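Local coordinates for BauA (Acinetobacter baumannii, PDB 6HCP), which takes up iron as ferric preacinetobactin, acting as a siderophore transporter of the TonB-dependent receptor family in the bacterial outer membrane, at residues 166-171 and 200-205; 260-266 and 638-644; 315-319 and 405-409. All blocks are in the same frame, centred on the assembly; numbering follows the deposited sequence.

Interaction 1 (166-171 and 200-205); sequences KYAADE and KEFGVR
This is a mainly polar contact between the linker that leads from the plug into the first barrel strand and the end of the turn after strand 184-196 with the start of strand 202-212, probably at the periplasmic end. Residues 166-169 run extended, Asp170 is helical (-63/-44), and 200-205 passes from a left-handed Lys200 (55/44) through a classic beta bulge at Glu201 and Phe202 into the strand. The end-to-end directions lie 134° apart, and Ala168 and Arg205 come closest, their CA atoms 5.0 Å apart. Arg205 (chi1 t, chi2 102°) folds back so that NH1 donates to Tyr167 O at 3.0 Å, near the guanidinium plane, while Lys166 CD lies over one guanidinium face, 3.6 Å from NH2. The like charges Lys166 NZ and Arg205 NH2 are 4.2 Å apart; Asp191 salt-bridges both, and Lys166 NZ also donates to Glu133 O. Ala168 CB packs 3.9 Å from Gly203 CA, where a CB on Gly203 would be tight against it. At the other end, extended Lys200 (mttt) donates from NZ to Asp170 O at 3.1 Å and forms a salt bridge with Glu171 OE2 at 3.3 Å. Around this contact, strand 184-196 supplies Asp191 and Arg195, the latter bonded to Ala168 O, and strand 221-234 pairs with 202-212, while Tyr167 OH reaches Asp243 and Arg293 on strands 238-252 and 282-297.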
# COMPACT_ATOMS: atom_id res chain seq x y z
N LYS A 166 -7.64 27.00 25.20
CA LYS A 166 -9.01 26.53 25.50
C LYS A 166 -9.44 27.03 26.89
O LYS A 166 -8.70 26.86 27.87
CB LYS A 166 -9.05 25.00 25.52
CG LYS A 166 -8.90 24.30 24.18
CD LYS A 166 -8.64 22.80 24.36
CE LYS A 166 -8.80 22.01 23.08
NZ LYS A 166 -8.53 20.57 23.29
N TYR A 167 -10.68 27.50 26.98
CA TYR A 167 -11.33 27.79 28.26
C TYR A 167 -12.65 27.01 28.35
O TYR A 167 -13.18 26.52 27.34
CB TYR A 167 -11.53 29.30 28.40
CG TYR A 167 -10.26 30.11 28.35
CD1 TYR A 167 -9.35 30.10 29.40
CD2 TYR A 167 -9.92 30.83 27.21
CE1 TYR A 167 -8.17 30.82 29.35
CE2 TYR A 167 -8.74 31.56 27.15
CZ TYR A 167 -7.86 31.55 28.21
OH TYR A 167 -6.69 32.26 28.12
N ALA A 168 -13.19 26.91 29.57
CA ALA A 168 -14.37 26.08 29.84
C ALA A 168 -15.60 26.67 29.16
O ALA A 168 -15.95 27.82 29.37
CB ALA A 168 -14.58 25.93 31.32
N ALA A 169 -16.28 25.83 28.36
CA ALA A 169 -17.62 26.13 27.88
C ALA A 169 -18.63 26.05 29.05
O ALA A 169 -18.33 25.52 30.12
CB ALA A 169 -17.98 25.17 26.77
N ASP A 170 -19.84 26.53 28.79
CA ASP A 170 -20.91 26.65 29.81
C ASP A 170 -21.30 25.26 30.34
O ASP A 170 -21.31 25.05 31.56
CB ASP A 170 -22.11 27.40 29.24
CG ASP A 170 -21.91 28.90 29.20
OD1 ASP A 170 -21.17 29.42 30.08
OD2 ASP A 170 -22.45 29.54 28.28
N GLU A 171 -21.45 24.30 29.43
CA GLU A 171 -21.85 22.94 29.76
C GLU A 171 -20.64 22.11 30.14
O GLU A 171 -19.63 22.11 29.44
CB GLU A 171 -22.61 22.31 28.59
CG GLU A 171 -24.05 22.77 28.50
CD GLU A 171 -24.71 22.98 29.86
OE1 GLU A 171 -24.93 21.97 30.55
OE2 GLU A 171 -24.91 24.15 30.26
N LYS A 200 -21.78 31.18 36.60
CA LYS A 200 -20.75 30.47 35.82
C LYS A 200 -19.64 31.45 35.40
O LYS A 200 -19.15 31.43 34.28
CB LYS A 200 -21.39 29.80 34.60
CG LYS A 200 -22.23 28.57 34.94
CD LYS A 200 -22.89 27.95 33.74
CE LYS A 200 -23.47 26.59 34.05
NZ LYS A 200 -23.98 25.94 32.83
N GLU A 201 -19.23 32.29 36.36
CA GLU A 201 -18.32 33.38 36.10
C GLU A 201 -16.88 32.87 36.13
O GLU A 201 -15.97 33.58 35.69
CB GLU A 201 -18.58 34.53 37.08
CG GLU A 201 -18.34 34.17 38.54
CD GLU A 201 -19.59 33.76 39.32
OE1 GLU A 201 -20.61 33.42 38.68
OE2 GLU A 201 -19.53 33.77 40.57
N PHE A 202 -16.67 31.67 36.71
CA PHE A 202 -15.36 31.03 36.75
C PHE A 202 -15.34 29.80 35.84
O PHE A 202 -16.29 29.02 35.81
CB PHE A 202 -14.97 30.58 38.15
CG PHE A 202 -14.94 31.68 39.18
CD1 PHE A 202 -13.83 32.49 39.32
CD2 PHE A 202 -16.00 31.86 40.06
CE1 PHE A 202 -13.80 33.49 40.27
CE2 PHE A 202 -15.97 32.86 41.01
CZ PHE A 202 -14.88 33.69 41.10
N GLY A 203 -14.21 29.58 35.17
CA GLY A 203 -14.02 28.41 34.29
C GLY A 203 -12.70 27.73 34.55
O GLY A 203 -11.68 28.38 34.83
N VAL A 204 -12.72 26.39 34.51
CA VAL A 204 -11.52 25.57 34.58
C VAL A 204 -11.54 24.60 33.39
O VAL A 204 -12.52 23.87 33.17
CB VAL A 204 -11.47 24.79 35.90
CG1 VAL A 204 -10.24 23.91 35.96
CG2 VAL A 204 -11.54 25.71 37.12
N ARG A 205 -10.43 24.57 32.63
CA ARG A 205 -10.29 23.64 31.48
C ARG A 205 -8.90 22.98 31.54
O ARG A 205 -7.89 23.66 31.63
CB ARG A 205 -10.54 24.42 30.18
CG ARG A 205 -10.43 23.57 28.91
CD ARG A 205 -11.77 23.18 28.33
NE ARG A 205 -11.64 22.43 27.09
CZ ARG A 205 -12.15 22.81 25.94
NH1 ARG A 205 -12.73 23.99 25.83
NH2 ARG A 205 -12.09 21.99 24.90

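Interaction 2 (260-266 and 638-644); sequences VSTAVGI and INAENTL. With EDO (1,2-ethanediol), chain X.
Two loops of the TonB-dependent barrel, probably at its extracellular end, away from the plug linker, meet in a small apolar cluster, the leucine of one set into the curl of the other. Residues 260-266 form that curl: 262-264 have helical phi/psi, Gly265 N donates to Ser261 O at 2.8 Å, and Ser261 OG accepts from Val264 N at 3.2 Å, an ST motif. Gly265 takes phi/psi 91/179, where a CB would jam against Val264 O. Opposite, 638-644 closes on itself through Ile638 N to Leu644 O at 2.8 Å, with a type I turn from Asn639 to Asn642. Asn639 (chi1 p) braces it, OD1 accepting from Thr643 N at 2.9 Å and Leu644 N at 3.2 Å, and ND2 donating to Thr643 OG1 at 3.0 Å. Leu644 (mt) protrudes: its CD1 lies 3.9 Å from Val260 CG2 and 4.0 Å from Thr262 N, while CD2 is 4.3 Å from Gly265 CA. The nearest CA atoms, of Thr262 and Leu644, are 6.7 Å apart. On the Ile638 side, Ile266 CD1 packs 4.1 Å from Ile638 CG1 and 4.2 Å from Leu644 CB, and Val260 CG2 lies 4.2 Å from Ile638 CG2; Leu690 also touches Val260, Ile266 and Ile638. Toward solvent, exposed Thr262 puts CG2 3.3 Å from Thr643 OG1. Beside the cluster, a 1,2-ethanediol, probably from the crystallisation liquor, donates from O2 to Thr643 O at 2.9 Å.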
# COMPACT_ATOMS: atom_id res chain seq x y z
N VAL A 260 25.68 18.27 1.02
CA VAL A 260 26.11 17.87 -0.29
C VAL A 260 27.05 18.96 -0.83
O VAL A 260 26.99 20.12 -0.41
CB VAL A 260 24.92 17.62 -1.24
CG1 VAL A 260 24.20 16.34 -0.87
CG2 VAL A 260 23.94 18.78 -1.27
N SER A 261 27.85 18.58 -1.83
CA SER A 261 28.71 19.52 -2.56
C SER A 261 28.34 19.49 -4.04
O SER A 261 27.83 18.49 -4.54
CB SER A 261 30.16 19.16 -2.36
OG SER A 261 30.45 17.88 -2.90
N THR A 262 28.80 20.52 -4.77
CA THR A 262 28.64 20.53 -6.21
C THR A 262 29.55 19.48 -6.84
O THR A 262 29.20 18.90 -7.85
CB THR A 262 28.92 21.93 -6.78
OG1 THR A 262 30.24 22.30 -6.37
CG2 THR A 262 27.94 22.97 -6.28
N ALA A 263 30.72 19.22 -6.23
CA ALA A 263 31.68 18.24 -6.76
C ALA A 263 31.04 16.85 -6.81
O ALA A 263 31.15 16.15 -7.79
CB ALA A 263 32.95 18.23 -5.94
N VAL A 264 30.28 16.50 -5.77
CA VAL A 264 29.75 15.16 -5.66
C VAL A 264 28.32 15.11 -6.21
O VAL A 264 27.95 14.15 -6.86
CB VAL A 264 29.82 14.67 -4.21
CG1 VAL A 264 29.06 13.36 -4.01
CG2 VAL A 264 31.27 14.57 -3.75
N GLY A 265 27.50 16.10 -5.87
CA GLY A 265 26.13 16.17 -6.33
C GLY A 265 25.17 15.48 -5.36
O GLY A 265 25.59 14.93 -4.34
N ILE A 266 23.89 15.52 -5.72
CA ILE A 266 22.81 14.96 -4.92
C ILE A 266 22.43 13.61 -5.51
O ILE A 266 21.90 13.53 -6.62
CB ILE A 266 21.60 15.91 -4.88
CG1 ILE A 266 21.97 17.25 -4.26
CG2 ILE A 266 20.43 15.26 -4.14
CD1 ILE A 266 20.98 18.34 -4.44
N ILE A 638 19.08 24.26 -3.61
CA ILE A 638 19.74 23.79 -2.40
C ILE A 638 20.88 24.75 -2.02
O ILE A 638 21.25 24.84 -0.84
CB ILE A 638 20.19 22.33 -2.58
CG1 ILE A 638 18.96 21.43 -2.74
CG2 ILE A 638 21.09 21.85 -1.45
CD1 ILE A 638 17.92 21.58 -1.63
N ASN A 639 21.42 25.48 -3.00
CA ASN A 639 22.46 26.49 -2.70
C ASN A 639 22.15 27.80 -3.44
O ASN A 639 21.36 27.84 -4.36
CB ASN A 639 23.88 26.02 -3.04
CG ASN A 639 24.09 25.66 -4.50
OD1 ASN A 639 23.29 25.98 -5.38
ND2 ASN A 639 25.18 24.95 -4.77
N ALA A 640 22.71 28.89 -2.91
CA ALA A 640 22.42 30.24 -3.38
C ALA A 640 23.05 30.47 -4.76
O ALA A 640 22.63 31.35 -5.50
CB ALA A 640 22.91 31.25 -2.37
N GLU A 641 24.07 29.66 -5.08
CA GLU A 641 24.69 29.64 -6.42
C GLU A 641 23.72 29.06 -7.45
O GLU A 641 23.91 29.23 -8.66
CB GLU A 641 25.99 28.84 -6.41
CG GLU A 641 27.09 29.46 -5.56
CD GLU A 641 26.90 29.39 -4.06
OE1 GLU A 641 26.25 28.42 -3.57
OE2 GLU A 641 27.27 30.39 -3.38
N ASN A 642 22.68 28.35 -6.97
CA ASN A 642 21.65 27.74 -7.80
C ASN A 642 22.27 26.69 -8.74
O ASN A 642 21.74 26.44 -9.83
CB ASN A 642 20.84 28.75 -8.60
CG ASN A 642 19.89 29.64 -7.81
OD1 ASN A 642 19.18 30.42 -8.41
ND2 ASN A 642 19.86 29.54 -6.49
N THR A 643 23.32 26.00 -8.29
CA THR A 643 23.92 24.91 -9.06
C THR A 643 23.47 23.54 -8.53
O THR A 643 23.80 22.52 -9.10
CB THR A 643 25.45 25.03 -9.05
OG1 THR A 643 25.86 25.18 -7.69
CG2 THR A 643 25.92 26.20 -9.90
N LEU A 644 22.77 23.53 -7.39
CA LEU A 644 22.18 22.31 -6.86
C LEU A 644 20.70 22.57 -6.59
O LEU A 644 20.36 23.61 -6.04
CB LEU A 644 22.86 21.87 -5.57
CG LEU A 644 24.30 21.38 -5.66
CD1 LEU A 644 24.86 21.14 -4.27
CD2 LEU A 644 24.40 20.12 -6.50
C1 EDO X . 20.50 19.39 -9.65
O1 EDO X . 21.31 19.40 -8.47
C2 EDO X . 21.06 20.35 -10.68
O2 EDO X . 22.49 20.39 -10.55

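Interaction 3 (315-319 and 405-409); sequences YKYNG and KPEFT. With EDO (1,2-ethanediol), chain Q; EDO (1,2-ethanediol), chain J.
Residues 315-318 are extended and belong to strand 302-318, and the chain turns a corner at Gly319 (171/-154); residues 405-409 are an irregular but largely extended loop leading toward strand 412-431. The segments approach most closely at Asn318 and Phe408, whose CA atoms are 6.8 Å apart. Side chains alternate along the strand: the CA-to-CB bonds of Lys316 and Asn318 point toward the loop, though the end of Lys316 leads away, whereas that of Tyr317 points away, its ring in a cation-pi contact with Arg256 and its hydroxyl bonded to Ala320 O. Tyr315 meets Trp100 and Tyr128 of the plug, so the tyrosine side of the strand faces the plug and the loop, on the opposite side, is probably outside the barrel. Asn318 (chi1 t) sends ND2 to Pro406 O, 3.0 Å away and nearly straight at 161°. Phe408 (chi1 t) brings its ring against the strand: Lys316 CB is 3.9 Å from Phe408 CZ, Asn318 CB is 3.7 Å from Phe408 CD1, and Tyr317 O lies 3.3 Å from Phe408 CE1, at the ring edge. Gln338 of strand 331-358 binds both Asn318 OD1 and Glu407 O; a 1,2-ethanediol (chain Q) also donates from O1 to Glu407 O at 2.8 Å. One direct hydrogen bond and an aromatic ring, with Gln338 bridging both segments, thus fasten an irregular loop to the strand without extending the sheet.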
# COMPACT_ATOMS: atom_id res chain seq x y z
N TYR A 315 16.71 22.25 26.52
CA TYR A 315 16.98 21.54 25.28
C TYR A 315 18.24 20.71 25.45
O TYR A 315 19.26 21.23 25.87
CB TYR A 315 17.17 22.52 24.13
CG TYR A 315 17.49 21.88 22.80
CD1 TYR A 315 16.50 21.42 21.95
CD2 TYR A 315 18.80 21.84 22.34
CE1 TYR A 315 16.81 20.89 20.70
CE2 TYR A 315 19.12 21.31 21.10
CZ TYR A 315 18.12 20.81 20.29
OH TYR A 315 18.45 20.31 19.06
N LYS A 316 18.19 19.48 24.93
CA LYS A 316 19.34 18.60 24.91
C LYS A 316 19.37 17.81 23.60
O LYS A 316 18.35 17.30 23.16
CB LYS A 316 19.28 17.62 26.09
CG LYS A 316 19.38 18.26 27.47
CD LYS A 316 19.23 17.21 28.58
CE LYS A 316 19.59 17.72 29.95
NZ LYS A 316 18.75 18.88 30.31
N TYR A 317 20.56 17.70 23.00
CA TYR A 317 20.75 17.02 21.73
C TYR A 317 22.06 16.25 21.78
O TYR A 317 23.11 16.82 22.04
CB TYR A 317 20.76 18.01 20.56
CG TYR A 317 20.99 17.36 19.22
CD1 TYR A 317 22.27 17.04 18.80
CD2 TYR A 317 19.96 17.19 18.32
CE1 TYR A 317 22.50 16.48 17.55
CE2 TYR A 317 20.16 16.60 17.08
CZ TYR A 317 21.43 16.23 16.70
OH TYR A 317 21.67 15.69 15.45
N ASN A 318 21.99 14.97 21.44
CA ASN A 318 23.16 14.10 21.34
C ASN A 318 23.05 13.32 20.03
O ASN A 318 22.12 12.54 19.88
CB ASN A 318 23.20 13.13 22.53
CG ASN A 318 24.43 12.27 22.62
OD1 ASN A 318 25.48 12.62 22.07
ND2 ASN A 318 24.39 11.31 23.52
N GLY A 319 23.95 13.55 19.09
CA GLY A 319 23.81 12.95 17.78
C GLY A 319 24.80 13.49 16.78
O GLY A 319 25.91 13.90 17.14
N LYS A 405 26.93 4.97 21.47
CA LYS A 405 26.34 6.20 21.88
C LYS A 405 27.24 6.89 22.90
O LYS A 405 27.46 6.37 23.98
CB LYS A 405 24.98 5.91 22.52
CG LYS A 405 24.20 7.14 22.95
CD LYS A 405 23.08 6.79 23.89
CE LYS A 405 21.86 7.66 23.73
NZ LYS A 405 20.66 7.04 24.33
N PRO A 406 27.73 8.12 22.63
CA PRO A 406 28.54 8.82 23.62
C PRO A 406 27.69 9.21 24.82
O PRO A 406 26.50 9.52 24.69
CB PRO A 406 29.12 10.04 22.89
CG PRO A 406 28.32 10.16 21.59
CD PRO A 406 27.63 8.83 21.35
N GLU A 407 28.29 9.16 26.01
CA GLU A 407 27.66 9.67 27.19
C GLU A 407 27.42 11.18 27.00
O GLU A 407 28.21 11.85 26.36
CB GLU A 407 28.56 9.42 28.40
CG GLU A 407 27.77 9.21 29.67
CD GLU A 407 28.63 9.32 30.92
OE1 GLU A 407 29.82 8.95 30.84
OE2 GLU A 407 28.13 9.86 31.93
N PHE A 408 26.38 11.70 27.65
CA PHE A 408 25.98 13.08 27.46
C PHE A 408 26.50 13.93 28.62
O PHE A 408 25.87 13.99 29.66
CB PHE A 408 24.46 13.16 27.31
CG PHE A 408 23.96 14.52 26.88
CD1 PHE A 408 24.17 14.97 25.59
CD2 PHE A 408 23.30 15.34 27.78
CE1 PHE A 408 23.75 16.24 25.21
CE2 PHE A 408 22.90 16.62 27.41
CZ PHE A 408 23.09 17.05 26.12
N THR A 409 27.60 14.65 28.38
CA THR A 409 28.24 15.51 29.39
C THR A 409 28.77 16.80 28.77
O THR A 409 29.94 17.14 28.92
CB THR A 409 29.44 14.78 30.03
OG1 THR A 409 30.33 14.44 28.97
CG2 THR A 409 29.03 13.54 30.79
C1 EDO Q . 31.72 12.29 26.10
O1 EDO Q . 30.83 12.07 27.19
C2 EDO Q . 33.00 11.51 26.31
O2 EDO Q . 32.86 10.21 25.73
C1 EDO J . 20.06 24.04 17.67
O1 EDO J . 20.99 25.02 17.20
C2 EDO J . 20.19 22.82 16.78
O2 EDO J . 20.53 21.65 17.53

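How the interactions relate
From the N terminus, interaction 1 comes first: 166-171 leaves the plug, and after 28 residues, mostly in strands 173-181 and 184-196, 200-205 comes back against that linker, so plug linker and barrel start are joined locally. Interaction 2 opens next at 260-266 and closes only at 638-644, 371 residues later, bringing an early and a late barrel loop together although their strands are not neighbours. Interaction 3 opens and closes within that span, linking 315-319 to 405-409 across 85 residues. No two cross. Interactions 2 and 3 have centres about 30 Å apart; the centre of interaction 1 lies about 55 Å from that of interaction 2, on the opposite side of the chain's centre.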